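Local coordinates for DUF309 domain-containing protein (Thermus thermophilus, PDB 2CWY) that is of unknown function but folds into a compact, all-helical single chain that belongs to the DUF309 family, at residues Thr32-Arg37 / Glu70-Pro75; Arg16-His21 / Ala48-Arg53; Pro3-Val8 / Met77-Arg82; Val42-Ala47 / Leu62-Ala67. All blocks are in the same frame, centred on the assembly; numbering follows the deposited sequence.

Contact 1: Thr32-Arg37 / Glu70-Pro75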
loop_
_atom_site.group_PDB
_atom_site.type_symbol
_atom_site.label_atom_id
_atom_site.label_comp_id
_atom_site.label_asym_id
_atom_site.label_seq_id
_atom_site.Cartn_x
_atom_site.Cartn_y
_atom_site.Cartn_z
ATOM N N THR A 32 -10.997 -9.010 -6.238
ATOM C CA THR A 32 -10.672 -9.548 -7.548
ATOM C C THR A 32 -10.160 -8.453 -8.465
ATOM O O THR A 32 -10.306 -7.266 -8.173
ATOM C CB THR A 32 -11.887 -10.216 -8.223
ATOM O OG1 THR A 32 -11.455 -10.806 -9.453
ATOM C CG2 THR A 32 -12.991 -9.192 -8.531
ATOM N N GLY A 33 -9.529 -8.879 -9.561
ATOM C CA GLY A 33 -9.016 -7.969 -10.570
ATOM C C GLY A 33 -8.270 -6.730 -10.118
ATOM O O GLY A 33 -7.310 -6.814 -9.349
ATOM N N GLU A 34 -8.719 -5.577 -10.609
ATOM C CA GLU A 34 -8.096 -4.292 -10.289
ATOM C C GLU A 34 -8.080 -3.955 -8.806
ATOM O O GLU A 34 -7.100 -3.406 -8.299
ATOM C CB GLU A 34 -8.801 -3.168 -11.031
ATOM C CG GLU A 34 -8.729 -3.273 -12.525
ATOM C CD GLU A 34 -9.673 -2.303 -13.193
ATOM O OE1 GLU A 34 -10.902 -2.466 -13.043
ATOM O OE2 GLU A 34 -9.196 -1.370 -13.859
ATOM N N GLU A 35 -9.189 -4.242 -8.134
ATOM C CA GLU A 35 -9.309 -3.999 -6.704
ATOM C C GLU A 35 -8.292 -4.836 -5.925
ATOM O O GLU A 35 -7.651 -4.340 -4.995
ATOM C CB GLU A 35 -10.728 -4.337 -6.248
ATOM C CG GLU A 35 -11.780 -3.346 -6.743
ATOM C CD GLU A 35 -11.946 -3.341 -8.263
ATOM O OE1 GLU A 35 -12.112 -2.240 -8.825
ATOM O OE2 GLU A 35 -11.916 -4.422 -8.896
ATOM N N ARG A 36 -8.136 -6.103 -6.310
ATOM C CA ARG A 36 -7.194 -6.981 -5.624
ATOM C C ARG A 36 -5.773 -6.467 -5.860
ATOM O O ARG A 36 -4.943 -6.459 -4.951
ATOM C CB ARG A 36 -7.338 -8.443 -6.111
ATOM C CG ARG A 36 -6.747 -9.497 -5.152
ATOM C CD ARG A 36 -6.769 -10.923 -5.746
ATOM N NE ARG A 36 -6.166 -11.918 -4.853
ATOM C CZ ARG A 36 -6.816 -12.572 -3.892
ATOM N NH1 ARG A 36 -8.108 -12.357 -3.688
ATOM N NH2 ARG A 36 -6.170 -13.439 -3.119
ATOM N N ARG A 37 -5.495 -5.998 -7.073
ATOM C CA ARG A 37 -4.165 -5.484 -7.369
ATOM C C ARG A 37 -3.882 -4.242 -6.525
ATOM O O ARG A 37 -2.802 -4.097 -5.941
ATOM C CB ARG A 37 -4.050 -5.158 -8.867
ATOM C CG ARG A 37 -3.797 -6.394 -9.735
ATOM C CD ARG A 37 -3.968 -6.060 -11.206
ATOM N NE ARG A 37 -3.127 -4.936 -11.601
ATOM C CZ ARG A 37 -3.379 -4.159 -12.647
ATOM N NH1 ARG A 37 -4.450 -4.393 -13.398
ATOM N NH2 ARG A 37 -2.576 -3.142 -12.929
ATOM N N GLU A 70 0.733 -0.651 -11.598
ATOM C CA GLU A 70 0.921 -0.230 -12.976
ATOM C C GLU A 70 -0.307 -0.431 -13.843
ATOM O O GLU A 70 -0.806 -1.546 -13.969
ATOM C CB GLU A 70 2.089 -0.992 -13.599
ATOM C CG GLU A 70 2.360 -0.597 -15.045
ATOM C CD GLU A 70 2.901 0.817 -15.170
ATOM O OE1 GLU A 70 2.279 1.754 -14.620
ATOM O OE2 GLU A 70 3.953 0.989 -15.824
ATOM N N GLY A 71 -0.790 0.659 -14.438
ATOM C CA GLY A 71 -1.933 0.568 -15.330
ATOM C C GLY A 71 -3.303 0.667 -14.692
ATOM O O GLY A 71 -4.317 0.635 -15.396
ATOM N N LEU A 72 -3.359 0.776 -13.369
ATOM C CA LEU A 72 -4.651 0.886 -12.703
ATOM C C LEU A 72 -5.193 2.301 -12.842
ATOM O O LEU A 72 -4.428 3.264 -12.985
ATOM C CB LEU A 72 -4.527 0.576 -11.206
ATOM C CG LEU A 72 -4.264 -0.858 -10.741
ATOM C CD1 LEU A 72 -4.173 -0.864 -9.214
ATOM C CD2 LEU A 72 -5.392 -1.794 -11.222
ATOM N N PRO A 73 -6.525 2.449 -12.834
ATOM C CA PRO A 73 -7.045 3.811 -12.941
ATOM C C PRO A 73 -6.822 4.455 -11.567
ATOM O O PRO A 73 -6.623 3.739 -10.583
ATOM C CB PRO A 73 -8.524 3.593 -13.254
ATOM C CG PRO A 73 -8.822 2.263 -12.647
ATOM C CD PRO A 73 -7.603 1.454 -12.974
ATOM N N CYS A 74 -6.820 5.784 -11.503
ATOM C CA CYS A 74 -6.643 6.482 -10.226
ATOM C C CYS A 74 -7.573 7.693 -10.195
ATOM O O CYS A 74 -7.619 8.468 -11.145
ATOM C CB CYS A 74 -5.186 6.944 -10.043
ATOM S SG CYS A 74 -4.797 7.660 -8.397
ATOM N N PRO A 75 -8.335 7.864 -9.101
ATOM C CA PRO A 75 -8.323 6.961 -7.949
ATOM C C PRO A 75 -9.030 5.643 -8.225
ATOM O O PRO A 75 -9.636 5.447 -9.287
ATOM C CB PRO A 75 -9.023 7.778 -6.869
ATOM C CG PRO A 75 -10.030 8.577 -7.656
ATOM C CD PRO A 75 -9.189 9.039 -8.839
HETATM O O HOH W 1 -7.064 -1.413 -15.058
#
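Glu70, first to leave helical angles after helix 59-69, meets Arg37 through its carbonyl: Glu70 O lies 2.6 Å from Arg37 NH2, at the edge of the guanidinium. The N-H angle is poor, and the pair is therefore a close polar approach and not a hydrogen bond. Arg37 NE, turned by a bend of the chain at chi3 (55°), donates a hydrogen bond to Arg68 O. Gly71 carries the chain past Arg37 NH2 with a phi of 87°, where a side chain would be pressed against the carbonyl of Glu70. Leu72 lays a methyl over the guanidinium: CD2 stands 3.3 Å above the guanidinium plane, over the centre of the group, with Arg37 CZ 3.4 Å away. The same methyl reaches Glu34, at 3.7 Å from Leu72 CD2 to Glu34 CB. An alanine in place of Arg37 would probably leave Leu72 CD2 without its flat cover and Arg68 O without this donor. Pro73 closes the contact, its CD 3.4 Å from Glu34 OE2, the two side chains crossing at about a right angle. The whole joins the first turn of helix 33-53 to the loop that leaves helix 59-69; beyond it, Leu72 packs on Trp81 of helix 81-92, whose NE1 is hydrogen-bonded to Pro73 O.

Contact 2: Arg16-His21 / Ala48-Arg53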
loop_
_atom_site.group_PDB
_atom_site.type_symbol
_atom_site.label_atom_id
_atom_site.label_comp_id
_atom_site.label_asym_id
_atom_site.label_seq_id
_atom_site.Cartn_x
_atom_site.Cartn_y
_atom_site.Cartn_z
ATOM N N ARG A 16 2.025 3.327 11.552
ATOM C CA ARG A 16 1.660 1.946 11.847
ATOM C C ARG A 16 1.553 1.152 10.548
ATOM O O ARG A 16 0.485 0.669 10.183
ATOM C CB ARG A 16 0.337 1.921 12.609
ATOM C CG ARG A 16 0.452 2.586 13.984
ATOM C CD ARG A 16 -0.009 1.638 15.082
ATOM N NE ARG A 16 -1.461 1.610 15.196
ATOM C CZ ARG A 16 -2.158 0.597 15.704
ATOM N NH1 ARG A 16 -3.480 0.675 15.769
ATOM N NH2 ARG A 16 -1.537 -0.502 16.128
ATOM N N TYR A 17 2.680 1.031 9.862
ATOM C CA TYR A 17 2.745 0.335 8.581
ATOM C C TYR A 17 2.345 -1.129 8.616
ATOM O O TYR A 17 1.645 -1.605 7.723
ATOM C CB TYR A 17 4.149 0.461 7.994
ATOM C CG TYR A 17 4.601 1.892 7.839
ATOM C CD1 TYR A 17 3.848 2.813 7.091
ATOM C CD2 TYR A 17 5.779 2.335 8.439
ATOM C CE1 TYR A 17 4.265 4.138 6.954
ATOM C CE2 TYR A 17 6.203 3.651 8.310
ATOM C CZ TYR A 17 5.450 4.545 7.568
ATOM O OH TYR A 17 5.900 5.842 7.435
ATOM N N TYR A 18 2.786 -1.850 9.639
ATOM C CA TYR A 18 2.443 -3.262 9.727
ATOM C C TYR A 18 0.934 -3.408 9.981
ATOM O O TYR A 18 0.292 -4.332 9.487
ATOM C CB TYR A 18 3.267 -3.924 10.839
ATOM C CG TYR A 18 3.573 -5.389 10.587
ATOM C CD1 TYR A 18 4.479 -6.075 11.392
ATOM C CD2 TYR A 18 2.960 -6.085 9.544
ATOM C CE1 TYR A 18 4.768 -7.424 11.169
ATOM C CE2 TYR A 18 3.241 -7.435 9.309
ATOM C CZ TYR A 18 4.147 -8.095 10.126
ATOM O OH TYR A 18 4.434 -9.427 9.898
ATOM N N GLU A 19 0.360 -2.465 10.723
ATOM C CA GLU A 19 -1.066 -2.500 10.996
ATOM C C GLU A 19 -1.854 -2.283 9.688
ATOM O O GLU A 19 -2.890 -2.906 9.470
ATOM C CB GLU A 19 -1.431 -1.416 12.006
ATOM C CG GLU A 19 -2.624 -1.767 12.854
ATOM C CD GLU A 19 -2.382 -3.022 13.676
ATOM O OE1 GLU A 19 -1.245 -3.210 14.161
ATOM O OE2 GLU A 19 -3.326 -3.818 13.844
ATOM N N VAL A 20 -1.365 -1.398 8.826
ATOM C CA VAL A 20 -2.024 -1.154 7.549
ATOM C C VAL A 20 -2.077 -2.478 6.792
ATOM O O VAL A 20 -3.104 -2.852 6.217
ATOM C CB VAL A 20 -1.251 -0.103 6.697
ATOM C CG1 VAL A 20 -1.705 -0.171 5.229
ATOM C CG2 VAL A 20 -1.506 1.295 7.255
ATOM N N HIS A 21 -0.963 -3.195 6.818
ATOM C CA HIS A 21 -0.862 -4.479 6.144
ATOM C C HIS A 21 -1.897 -5.483 6.683
ATOM O O HIS A 21 -2.628 -6.126 5.919
ATOM C CB HIS A 21 0.577 -4.996 6.306
ATOM C CG HIS A 21 0.873 -6.226 5.511
ATOM N ND1 HIS A 21 2.153 -6.576 5.138
ATOM C CD2 HIS A 21 0.058 -7.185 5.009
ATOM C CE1 HIS A 21 2.114 -7.695 4.437
ATOM N NE2 HIS A 21 0.855 -8.087 4.345
ATOM N N ALA A 48 7.069 -2.332 2.628
ATOM C CA ALA A 48 8.376 -1.765 2.301
ATOM C C ALA A 48 8.832 -0.816 3.404
ATOM O O ALA A 48 9.972 -0.880 3.860
ATOM C CB ALA A 48 8.305 -1.011 0.979
ATOM N N LEU A 49 7.936 0.065 3.838
ATOM C CA LEU A 49 8.298 1.012 4.879
ATOM C C LEU A 49 8.556 0.334 6.218
ATOM O O LEU A 49 9.430 0.770 6.979
ATOM C CB LEU A 49 7.216 2.088 5.011
ATOM C CG LEU A 49 7.053 2.898 3.725
ATOM C CD1 LEU A 49 5.973 3.950 3.932
ATOM C CD2 LEU A 49 8.371 3.557 3.347
ATOM N N HIS A 50 7.804 -0.732 6.504
ATOM C CA HIS A 50 7.990 -1.480 7.746
ATOM C C HIS A 50 9.381 -2.125 7.718
ATOM O O HIS A 50 10.119 -2.068 8.701
ATOM C CB HIS A 50 6.926 -2.571 7.884
ATOM C CG HIS A 50 7.148 -3.485 9.052
ATOM N ND1 HIS A 50 7.086 -3.053 10.359
ATOM C CD2 HIS A 50 7.468 -4.798 9.105
ATOM C CE1 HIS A 50 7.360 -4.060 11.169
ATOM N NE2 HIS A 50 7.597 -5.131 10.433
ATOM N N GLN A 51 9.741 -2.735 6.591
ATOM C CA GLN A 51 11.055 -3.359 6.482
ATOM C C GLN A 51 12.164 -2.348 6.702
ATOM O O GLN A 51 13.134 -2.631 7.388
ATOM C CB GLN A 51 11.240 -4.021 5.117
ATOM C CG GLN A 51 10.468 -5.332 4.959
ATOM C CD GLN A 51 10.904 -6.392 5.954
ATOM O OE1 GLN A 51 12.061 -6.804 5.965
ATOM N NE2 GLN A 51 9.973 -6.847 6.788
ATOM N N ARG A 52 12.014 -1.161 6.129
ATOM C CA ARG A 52 13.049 -0.152 6.276
ATOM C C ARG A 52 13.176 0.358 7.707
ATOM O O ARG A 52 14.264 0.736 8.142
ATOM C CB ARG A 52 12.817 0.971 5.257
ATOM C CG ARG A 52 13.279 0.503 3.863
ATOM C CD ARG A 52 14.812 0.607 3.756
ATOM N NE ARG A 52 15.147 2.017 3.819
ATOM C CZ ARG A 52 15.200 2.827 2.767
ATOM N NH1 ARG A 52 15.465 4.105 2.951
ATOM N NH2 ARG A 52 15.071 2.359 1.534
ATOM N N ARG A 53 12.081 0.331 8.451
ATOM C CA ARG A 53 12.117 0.753 9.847
ATOM C C ARG A 53 12.965 -0.223 10.655
ATOM O O ARG A 53 13.530 0.132 11.701
ATOM C CB ARG A 53 10.708 0.785 10.431
ATOM C CG ARG A 53 10.033 2.129 10.372
ATOM C CD ARG A 53 8.808 2.087 11.263
ATOM N NE ARG A 53 8.129 3.372 11.338
ATOM C CZ ARG A 53 7.057 3.593 12.088
ATOM N NH1 ARG A 53 6.552 2.611 12.824
ATOM N NH2 ARG A 53 6.487 4.792 12.102
HETATM O O HOH W 2 5.365 -0.668 11.165
#
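Tyr17 fills the gap between its own helix and Leu49, His50 and Arg53 of the next one. At its base, Tyr17 CB lies 4.1 Å from His50 CB, where the two backbones come nearest. CG stands beside the backbone N (chi1 -56°), and from there the ring offers a face to Leu49: Leu49 CB sits 3.6 Å from the ring centroid and close to the normal, a CH-pi contact. Further out the two sides of the ring diverge. Tyr17 CE1 meets Leu49 CD1 at 3.5 Å, whereas Tyr17 CE2 meets Arg53 NE at 3.6 Å, the guanidinium plane being strongly tilted against the ring. At the tip, Tyr17 OH still has Leu49 CD1 as a neighbour. At the next residue, the Tyr18 ring leans on that of His50, Tyr18 CD1 lying over one imidazole face, toward its rim, and 3.4 Å from His50 NE2, the ring planes 36° apart, while a water bridges Tyr18 N and His50 ND1. Trp12 of helix 5-13 adds an edge-to-face partner for Tyr17. The start of helix 17-30 thus packs on the end of helix 33-53, the next helix, with segment axes at 147°: a splayed, roughly antiparallel alpha-alpha hairpin.

Contact 3: Pro3-Val8 / Met77-Arg82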
loop_
_atom_site.group_PDB
_atom_site.type_symbol
_atom_site.label_atom_id
_atom_site.label_comp_id
_atom_site.label_asym_id
_atom_site.label_seq_id
_atom_site.Cartn_x
_atom_site.Cartn_y
_atom_site.Cartn_z
ATOM N N PRO A 3 -12.256 -1.030 2.314
ATOM C CA PRO A 3 -11.588 -0.235 3.351
ATOM C C PRO A 3 -12.114 1.195 3.523
ATOM O O PRO A 3 -12.562 1.811 2.563
ATOM C CB PRO A 3 -10.124 -0.219 2.885
ATOM C CG PRO A 3 -9.996 -1.450 2.038
ATOM C CD PRO A 3 -11.298 -1.459 1.278
ATOM N N ASP A 4 -12.075 1.703 4.753
ATOM C CA ASP A 4 -12.427 3.099 5.013
ATOM C C ASP A 4 -11.019 3.700 4.919
ATOM O O ASP A 4 -10.247 3.626 5.871
ATOM C CB ASP A 4 -12.961 3.301 6.436
ATOM C CG ASP A 4 -13.153 4.772 6.781
ATOM O OD1 ASP A 4 -12.382 5.620 6.277
ATOM O OD2 ASP A 4 -14.069 5.091 7.562
ATOM N N TRP A 5 -10.677 4.274 3.768
ATOM C CA TRP A 5 -9.333 4.806 3.580
ATOM C C TRP A 5 -8.940 5.923 4.547
ATOM O O TRP A 5 -7.758 6.143 4.798
ATOM C CB TRP A 5 -9.141 5.222 2.109
ATOM C CG TRP A 5 -9.175 4.053 1.143
ATOM C CD1 TRP A 5 -10.098 3.815 0.159
ATOM C CD2 TRP A 5 -8.218 2.981 1.056
ATOM N NE1 TRP A 5 -9.768 2.667 -0.536
ATOM C CE2 TRP A 5 -8.621 2.140 -0.003
ATOM C CE3 TRP A 5 -7.055 2.659 1.770
ATOM C CZ2 TRP A 5 -7.897 0.987 -0.368
ATOM C CZ3 TRP A 5 -6.331 1.514 1.402
ATOM C CH2 TRP A 5 -6.761 0.697 0.344
ATOM N N GLU A 6 -9.920 6.621 5.111
ATOM C CA GLU A 6 -9.596 7.666 6.068
ATOM C C GLU A 6 -8.933 6.999 7.272
ATOM O O GLU A 6 -7.937 7.482 7.793
ATOM C CB GLU A 6 -10.859 8.415 6.494
ATOM C CG GLU A 6 -10.582 9.786 7.113
ATOM C CD GLU A 6 -9.529 10.600 6.344
ATOM O OE1 GLU A 6 -9.392 10.421 5.108
ATOM O OE2 GLU A 6 -8.845 11.435 6.977
ATOM N N GLU A 7 -9.487 5.874 7.706
ATOM C CA GLU A 7 -8.919 5.138 8.831
ATOM C C GLU A 7 -7.560 4.547 8.479
ATOM O O GLU A 7 -6.613 4.616 9.270
ATOM C CB GLU A 7 -9.845 3.992 9.244
ATOM C CG GLU A 7 -11.067 4.450 9.989
ATOM C CD GLU A 7 -10.699 5.299 11.187
ATOM O OE1 GLU A 7 -9.945 4.798 12.056
ATOM O OE2 GLU A 7 -11.157 6.462 11.244
ATOM N N VAL A 8 -7.466 3.966 7.291
ATOM C CA VAL A 8 -6.223 3.333 6.861
ATOM C C VAL A 8 -5.102 4.348 6.740
ATOM O O VAL A 8 -3.987 4.111 7.193
ATOM C CB VAL A 8 -6.419 2.592 5.522
ATOM C CG1 VAL A 8 -5.086 2.020 5.038
ATOM C CG2 VAL A 8 -7.444 1.469 5.697
HETATM N N MSE A 77 -11.204 2.582 -5.772
HETATM C CA MSE A 77 -11.737 2.200 -4.464
HETATM C C MSE A 77 -11.805 3.392 -3.512
HETATM O O MSE A 77 -11.867 3.211 -2.301
HETATM C CB MSE A 77 -10.879 1.098 -3.826
HETATM C CG MSE A 77 -10.804 -0.193 -4.608
HETATM SE SE MSE A 77 -10.097 -1.630 -3.490
HETATM C CE MSE A 77 -11.699 -2.012 -2.478
ATOM N N GLY A 78 -11.784 4.603 -4.067
ATOM C CA GLY A 78 -11.845 5.808 -3.256
ATOM C C GLY A 78 -10.491 6.261 -2.736
ATOM O O GLY A 78 -10.414 7.128 -1.860
ATOM N N LEU A 79 -9.424 5.692 -3.293
ATOM C CA LEU A 79 -8.057 6.015 -2.885
ATOM C C LEU A 79 -7.181 6.625 -3.990
ATOM O O LEU A 79 -7.127 6.116 -5.107
ATOM C CB LEU A 79 -7.351 4.746 -2.375
ATOM C CG LEU A 79 -5.860 4.911 -2.047
ATOM C CD1 LEU A 79 -5.701 5.821 -0.833
ATOM C CD2 LEU A 79 -5.239 3.545 -1.791
ATOM N N ASP A 80 -6.501 7.720 -3.671
ATOM C CA ASP A 80 -5.574 8.335 -4.621
ATOM C C ASP A 80 -4.243 7.613 -4.387
ATOM O O ASP A 80 -3.355 8.120 -3.696
ATOM C CB ASP A 80 -5.420 9.829 -4.321
ATOM C CG ASP A 80 -4.449 10.523 -5.265
ATOM O OD1 ASP A 80 -3.798 9.836 -6.088
ATOM O OD2 ASP A 80 -4.336 11.767 -5.174
ATOM N N TRP A 81 -4.099 6.423 -4.964
ATOM C CA TRP A 81 -2.884 5.646 -4.755
ATOM C C TRP A 81 -1.619 6.246 -5.362
ATOM O O TRP A 81 -0.513 5.957 -4.901
ATOM C CB TRP A 81 -3.075 4.205 -5.245
ATOM C CG TRP A 81 -3.370 4.074 -6.687
ATOM C CD1 TRP A 81 -4.605 3.972 -7.275
ATOM C CD2 TRP A 81 -2.418 4.049 -7.742
ATOM N NE1 TRP A 81 -4.473 3.883 -8.639
ATOM C CE2 TRP A 81 -3.139 3.930 -8.955
ATOM C CE3 TRP A 81 -1.019 4.117 -7.787
ATOM C CZ2 TRP A 81 -2.507 3.877 -10.203
ATOM C CZ3 TRP A 81 -0.387 4.065 -9.023
ATOM C CH2 TRP A 81 -1.133 3.948 -10.219
ATOM N N ARG A 82 -1.767 7.060 -6.408
ATOM C CA ARG A 82 -0.597 7.701 -7.008
ATOM C C ARG A 82 0.123 8.536 -5.956
ATOM O O ARG A 82 1.350 8.556 -5.906
ATOM C CB ARG A 82 -1.013 8.595 -8.180
ATOM C CG ARG A 82 -1.407 7.837 -9.422
ATOM C CD ARG A 82 -0.184 7.269 -10.117
ATOM N NE ARG A 82 -0.502 6.823 -11.471
ATOM C CZ ARG A 82 0.333 6.138 -12.247
ATOM N NH1 ARG A 82 1.544 5.816 -11.805
ATOM N NH2 ARG A 82 -0.052 5.765 -13.459
#
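Trp5 lies flat between Leu79 and Pro3. Leu79 CB comes over one face, 3.7 Å from the centroid of the five-membered ring and 9° off its normal, while Leu79 CD2 extends over the six-membered ring, 3.9 Å from Trp5 CH2. On the opposite face sits Pro3 CB. In the ring plane, Trp5 NE1 donates a weak, bent hydrogen bond to Met77 O (2.8 Å, 126°). Gly78, with positive phi, passes the indole, its C 3.8 Å from Trp5 CD1. Met77, a selenomethionine here, bends at chi3 and brings CE to 3.8 Å from Pro3 CD. An alanine in place of Trp5 would probably leave Met77 O without this donor and open a gap between Pro3 and Leu79.

Around these groups lies a second shell. Asp4 caps the helix that Trp5 begins, its OD1 accepting from Glu7 N at 3.2 Å from above the carboxylate plane, and more weakly from Glu6 N. Leu24 of helix 17-30 touches both Pro3 and Trp5, and Val42 of helix 33-53 backs Leu79. Trp5 thus joins the capped start of the first helix, 5-13, to the loop leading into the last, 81-92, of an all-helical fold.

Contact 4: Val42-Ala47 / Leu62-Ala67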
loop_
_atom_site.group_PDB
_atom_site.type_symbol
_atom_site.label_atom_id
_atom_site.label_comp_id
_atom_site.label_asym_id
_atom_site.label_seq_id
_atom_site.Cartn_x
_atom_site.Cartn_y
_atom_site.Cartn_z
ATOM N N VAL A 42 -0.920 -1.510 -2.116
ATOM C CA VAL A 42 -0.869 -0.693 -0.901
ATOM C C VAL A 42 -0.220 -1.514 0.232
ATOM O O VAL A 42 0.579 -0.996 1.017
ATOM C CB VAL A 42 -2.289 -0.248 -0.466
ATOM C CG1 VAL A 42 -2.227 0.498 0.879
ATOM C CG2 VAL A 42 -2.898 0.639 -1.530
ATOM N N ILE A 43 -0.576 -2.795 0.310
ATOM C CA ILE A 43 -0.006 -3.677 1.314
ATOM C C ILE A 43 1.523 -3.744 1.149
ATOM O O ILE A 43 2.263 -3.683 2.134
ATOM C CB ILE A 43 -0.606 -5.107 1.197
ATOM C CG1 ILE A 43 -1.986 -5.153 1.867
ATOM C CG2 ILE A 43 0.346 -6.133 1.810
ATOM C CD1 ILE A 43 -2.734 -6.443 1.607
ATOM N N LEU A 44 1.988 -3.856 -0.095
ATOM C CA LEU A 44 3.427 -3.955 -0.365
ATOM C C LEU A 44 4.173 -2.646 -0.085
ATOM O O LEU A 44 5.349 -2.668 0.276
ATOM C CB LEU A 44 3.654 -4.416 -1.816
ATOM C CG LEU A 44 3.256 -5.878 -2.098
ATOM C CD1 LEU A 44 3.100 -6.121 -3.613
ATOM C CD2 LEU A 44 4.327 -6.793 -1.515
ATOM N N LEU A 45 3.502 -1.510 -0.261
ATOM C CA LEU A 45 4.131 -0.225 0.042
ATOM C C LEU A 45 4.277 -0.140 1.564
ATOM O O LEU A 45 5.326 0.269 2.082
ATOM C CB LEU A 45 3.264 0.938 -0.448
ATOM C CG LEU A 45 3.062 1.031 -1.962
ATOM C CD1 LEU A 45 2.241 2.277 -2.280
ATOM C CD2 LEU A 45 4.406 1.097 -2.660
ATOM N N ALA A 46 3.222 -0.520 2.284
ATOM C CA ALA A 46 3.285 -0.498 3.746
ATOM C C ALA A 46 4.411 -1.439 4.201
ATOM O O ALA A 46 5.223 -1.092 5.068
ATOM C CB ALA A 46 1.934 -0.940 4.350
ATOM N N ALA A 47 4.461 -2.625 3.599
ATOM C CA ALA A 47 5.478 -3.619 3.944
ATOM C C ALA A 47 6.892 -3.093 3.704
ATOM O O ALA A 47 7.806 -3.377 4.480
ATOM C CB ALA A 47 5.237 -4.914 3.136
ATOM N N LEU A 62 8.760 -2.372 -2.909
ATOM C CA LEU A 62 8.322 -1.239 -3.734
ATOM C C LEU A 62 8.168 -1.685 -5.191
ATOM O O LEU A 62 7.183 -1.337 -5.850
ATOM C CB LEU A 62 9.321 -0.075 -3.671
ATOM C CG LEU A 62 9.025 1.077 -4.634
ATOM C CD1 LEU A 62 7.662 1.668 -4.332
ATOM C CD2 LEU A 62 10.106 2.135 -4.525
ATOM N N ARG A 63 9.137 -2.461 -5.686
ATOM C CA ARG A 63 9.099 -2.962 -7.061
ATOM C C ARG A 63 7.851 -3.822 -7.298
ATOM O O ARG A 63 7.166 -3.681 -8.322
ATOM C CB ARG A 63 10.357 -3.796 -7.380
ATOM C CG ARG A 63 10.183 -4.736 -8.583
ATOM C CD ARG A 63 11.495 -5.380 -9.046
ATOM N NE ARG A 63 12.286 -5.961 -7.961
ATOM C CZ ARG A 63 11.883 -6.950 -7.165
ATOM N NH1 ARG A 63 10.680 -7.493 -7.311
ATOM N NH2 ARG A 63 12.703 -7.414 -6.226
ATOM N N LYS A 64 7.552 -4.714 -6.357
ATOM C CA LYS A 64 6.368 -5.567 -6.498
ATOM C C LYS A 64 5.097 -4.720 -6.455
ATOM O O LYS A 64 4.138 -4.977 -7.192
ATOM C CB LYS A 64 6.353 -6.615 -5.390
ATOM C CG LYS A 64 7.505 -7.603 -5.521
ATOM C CD LYS A 64 7.701 -8.400 -4.248
ATOM C CE LYS A 64 6.543 -9.316 -3.973
ATOM N NZ LYS A 64 6.811 -10.125 -2.738
ATOM N N ALA A 65 5.084 -3.713 -5.586
ATOM C CA ALA A 65 3.928 -2.827 -5.496
ATOM C C ALA A 65 3.714 -2.097 -6.823
ATOM O O ALA A 65 2.589 -1.982 -7.311
ATOM C CB ALA A 65 4.125 -1.813 -4.378
ATOM N N GLU A 66 4.797 -1.588 -7.406
ATOM C CA GLU A 66 4.696 -0.873 -8.672
ATOM C C GLU A 66 4.150 -1.790 -9.759
ATOM O O GLU A 66 3.334 -1.368 -10.582
ATOM C CB GLU A 66 6.064 -0.305 -9.064
ATOM C CG GLU A 66 6.565 0.744 -8.052
ATOM C CD GLU A 66 7.967 1.263 -8.336
ATOM O OE1 GLU A 66 8.863 0.446 -8.639
ATOM O OE2 GLU A 66 8.168 2.493 -8.226
ATOM N N ALA A 67 4.581 -3.048 -9.749
ATOM C CA ALA A 67 4.120 -4.016 -10.735
ATOM C C ALA A 67 2.606 -4.211 -10.642
ATOM O O ALA A 67 1.917 -4.354 -11.654
ATOM C CB ALA A 67 4.832 -5.346 -10.525
#
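Leu44 and Leu45 face Ala65 across two antiparallel helices, and the closest side-chain pairs between 42-47 and 62-67 are apolar. The alanine supplies the central packing. Ala65 CB points toward the other helix and lies 3.7 Å from Leu44 CB; it also stands 3.4 Å from Leu45 CD2, tighter than usual van der Waals contact. The small side chain is matched by a close backbone approach, 5.3 Å between the CA atoms of Leu44 and Ala65.

Leucine against leucine is the second kind. Leu62 starts off away from the other helix, yet a chi2 of 60° turns CD1 back, and Leu62 CD1 meets Leu45 CD2 at 3.7 Å.

The third kind uses the aliphatic part of a charged residue. Leu44 CD1 touches Lys64 CB at 3.7 Å, the two side chains crossing at about a right angle, and Leu44 CD2 keeps looser company with Lys64 CE. Backbone bonds stay within each helix, as Ala46 N to Val42 O illustrates.

Segment axes 8.1 Å apart and 165° between directions make this a close, nearly antiparallel pair. Helix 81-92 packs beside it, Leu85 touching both Leu45 and Leu62, while helix 17-30 lies against Val42, Ile43 and Ala46 of helix 33-53.

How the contacts relate
Helix 33-53 is the shared element: contact 1 uses its start, contact 4 its middle and contact 2 its end, and contact 3 packs against it. Contacts 1 and 2 therefore lie about 21 Å apart between centres, on opposite sides of the chain's centre, whereas contacts 2 and 4 are about 11 Å apart and touch through His21 and Ile43. Along the chain, contact 3 encloses the others; contact 4 is nested within contact 1, and contact 2 alternates with both. Contacts 1 and 3, with centres about 13 Å apart, also touch, Cys74 packing near Asp80. The other four helices pack around helix 33-53.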